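Local coordinates for protein L-ribulose 3-epimerase (Methylomonas sp. DH-1, PDB 7CJ5) that catalyses the manganese-dependent epimerization of ketoses at C3, acting most strongly on L-ribulose and also interconverting D-allulose and D-fructose, at residues Glu152-Tyr157 with Thr186-Ile191. Residues are numbered along the deposited sequence; the frame is centred on the assembly and turned at random.
Sequences EVVNRY and TYHMNI. With MN (manganese (II) ion), chain C; FUD (D-fructose), chain D.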
# COMPACT_ATOMS: atom_id res chain seq x y z
N GLU A 152 10.27 -11.24 5.25
CA GLU A 152 10.05 -9.85 4.81
C GLU A 152 8.63 -9.41 5.17
O GLU A 152 7.68 -9.89 4.55
CB GLU A 152 10.26 -9.68 3.32
CG GLU A 152 10.33 -8.22 2.93
CD GLU A 152 10.48 -7.94 1.45
OE1 GLU A 152 10.54 -8.91 0.67
OE2 GLU A 152 10.54 -6.75 1.08
N VAL A 153 8.52 -8.49 6.13
CA VAL A 153 7.23 -7.83 6.47
C VAL A 153 6.84 -6.98 5.26
O VAL A 153 7.67 -6.16 4.81
CB VAL A 153 7.37 -7.02 7.77
CG1 VAL A 153 6.14 -6.19 8.05
CG2 VAL A 153 7.66 -7.96 8.94
N VAL A 154 5.63 -7.18 4.72
CA VAL A 154 5.15 -6.38 3.56
C VAL A 154 3.77 -5.81 3.90
O VAL A 154 3.16 -6.22 4.92
CB VAL A 154 5.19 -7.15 2.23
CG1 VAL A 154 6.62 -7.56 1.89
CG2 VAL A 154 4.27 -8.37 2.20
N ASN A 155 3.34 -4.83 3.11
CA ASN A 155 2.12 -4.03 3.39
C ASN A 155 0.89 -4.93 3.20
O ASN A 155 1.02 -6.03 2.62
CB ASN A 155 2.11 -2.75 2.56
CG ASN A 155 1.82 -2.98 1.09
OD1 ASN A 155 0.73 -3.42 0.74
ND2 ASN A 155 2.77 -2.65 0.22
N ARG A 156 -0.25 -4.44 3.68
CA ARG A 156 -1.57 -5.12 3.70
C ARG A 156 -1.97 -5.69 2.33
O ARG A 156 -2.69 -6.70 2.30
CB ARG A 156 -2.61 -4.12 4.22
CG ARG A 156 -2.79 -2.90 3.33
CD ARG A 156 -3.64 -1.84 4.02
NE ARG A 156 -3.03 -1.43 5.28
CZ ARG A 156 -3.62 -0.71 6.21
NH1 ARG A 156 -4.86 -0.28 6.05
NH2 ARG A 156 -2.95 -0.40 7.32
N TYR A 157 -1.60 -5.03 1.23
CA TYR A 157 -2.01 -5.43 -0.15
C TYR A 157 -1.13 -6.57 -0.68
O TYR A 157 -1.41 -7.06 -1.77
CB TYR A 157 -1.95 -4.23 -1.09
CG TYR A 157 -2.74 -3.02 -0.64
CD1 TYR A 157 -4.12 -3.01 -0.70
CD2 TYR A 157 -2.11 -1.89 -0.16
CE1 TYR A 157 -4.86 -1.91 -0.29
CE2 TYR A 157 -2.83 -0.78 0.25
CZ TYR A 157 -4.20 -0.78 0.16
OH TYR A 157 -4.89 0.34 0.56
N THR A 186 11.65 -0.45 3.53
CA THR A 186 11.27 0.96 3.80
C THR A 186 9.97 1.30 3.05
O THR A 186 9.21 2.12 3.58
CB THR A 186 12.42 1.93 3.50
OG1 THR A 186 12.82 1.79 2.14
CG2 THR A 186 13.60 1.71 4.42
N TYR A 187 9.73 0.72 1.87
CA TYR A 187 8.51 0.97 1.06
C TYR A 187 7.28 0.49 1.84
O TYR A 187 6.27 1.22 1.96
CB TYR A 187 8.61 0.29 -0.30
CG TYR A 187 7.30 0.15 -1.03
CD1 TYR A 187 6.72 1.22 -1.70
CD2 TYR A 187 6.62 -1.06 -1.05
CE1 TYR A 187 5.52 1.09 -2.38
CE2 TYR A 187 5.41 -1.20 -1.71
CZ TYR A 187 4.86 -0.13 -2.38
OH TYR A 187 3.67 -0.27 -3.04
N HIS A 188 7.36 -0.72 2.38
CA HIS A 188 6.27 -1.34 3.18
C HIS A 188 6.12 -0.59 4.51
O HIS A 188 4.98 -0.31 4.92
CB HIS A 188 6.54 -2.84 3.33
CG HIS A 188 6.52 -3.55 2.01
ND1 HIS A 188 5.40 -3.53 1.18
CD2 HIS A 188 7.46 -4.28 1.37
CE1 HIS A 188 5.65 -4.23 0.10
NE2 HIS A 188 6.91 -4.69 0.17
N MET A 189 7.24 -0.26 5.15
CA MET A 189 7.26 0.42 6.47
C MET A 189 6.54 1.77 6.34
O MET A 189 5.79 2.15 7.27
CB MET A 189 8.70 0.64 6.92
CG MET A 189 9.42 -0.66 7.22
SD MET A 189 11.11 -0.34 7.74
CE MET A 189 10.81 0.38 9.36
N ASN A 190 6.75 2.44 5.21
CA ASN A 190 6.19 3.79 4.95
C ASN A 190 4.67 3.77 5.14
O ASN A 190 4.09 4.77 5.62
CB ASN A 190 6.57 4.24 3.55
CG ASN A 190 6.05 5.63 3.26
OD1 ASN A 190 6.43 6.59 3.94
ND2 ASN A 190 5.20 5.73 2.26
N ILE A 191 4.03 2.67 4.76
CA ILE A 191 2.56 2.49 4.91
C ILE A 191 2.27 2.09 6.37
O ILE A 191 1.56 2.84 7.05
CB ILE A 191 2.06 1.44 3.89
CG1 ILE A 191 2.27 1.94 2.46
CG2 ILE A 191 0.62 1.05 4.17
CD1 ILE A 191 2.08 0.87 1.41
MN MN C . 11.15 -5.75 -0.56
C1 FUD D . 7.59 -6.79 -3.00
C2 FUD D . 8.95 -6.64 -2.38
C3 FUD D . 10.06 -7.52 -2.88
C4 FUD D . 9.45 -8.90 -2.93
C5 FUD D . 10.22 -10.01 -3.65
C6 FUD D . 11.50 -9.59 -4.34
O1 FUD D . 6.78 -5.64 -2.76
O2 FUD D . 9.13 -5.81 -1.49
O3 FUD D . 11.19 -7.47 -2.00
O4 FUD D . 9.23 -9.24 -1.57
O5 FUD D . 10.45 -11.09 -2.75
O6 FUD D . 12.04 -10.77 -5.00
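Asn155 and His188 bring the two backbones together, their CA atoms 5.0 Å apart, where the loop leaving the C-terminal end of strand 148-152 passes the short helix that follows the next strand, 180-185, of this TIM barrel. The ring of His188 is clamped between neighbours. Val154 sets its CB over the centre of one face, 3.5 Å from the ring centroid, a CH-pi contact only 6° off the normal, while CD2 of Tyr187 lies over the opposite face, offset toward the rim. At the ring's edge Asn155 ND2 gives a weak, bent hydrogen bond to His188 ND1 (2.9 Å, 126°), the amide turned 48° from the imidazole plane. That amide is steadied by an Asx turn, Asn155 OD1 accepting from the backbone N of Tyr157 at 2.9 Å, and CD1 of Ile191 packs against CB and ND2 of Asn155. With CG anti to its carbonyl carbon, His188 extends from the helix to the sugar, and its NE2 donates to O2 (3.0 Å) and O1 (3.1 Å) of D-fructose. Glu152, its chain extended, binds manganese through OE2 at 2.0 Å and accepts from fructose O4 through OE1; Asp185, His211 and Glu246 complete the protein's share of the metal site. Replacing His188 with alanine removes the ring, which would probably leave fructose O1 and O2 without this donor, deprive Asn155 ND2 of its ND1 acceptor and open a gap between Val154 and Tyr187. Fructose O2 thus meets both manganese and an imidazole N-H, a pairing that would be expected to polarise the C2 carbonyl and favour enolization at C3, consistent with proton transfer by Glu152 and Glu246.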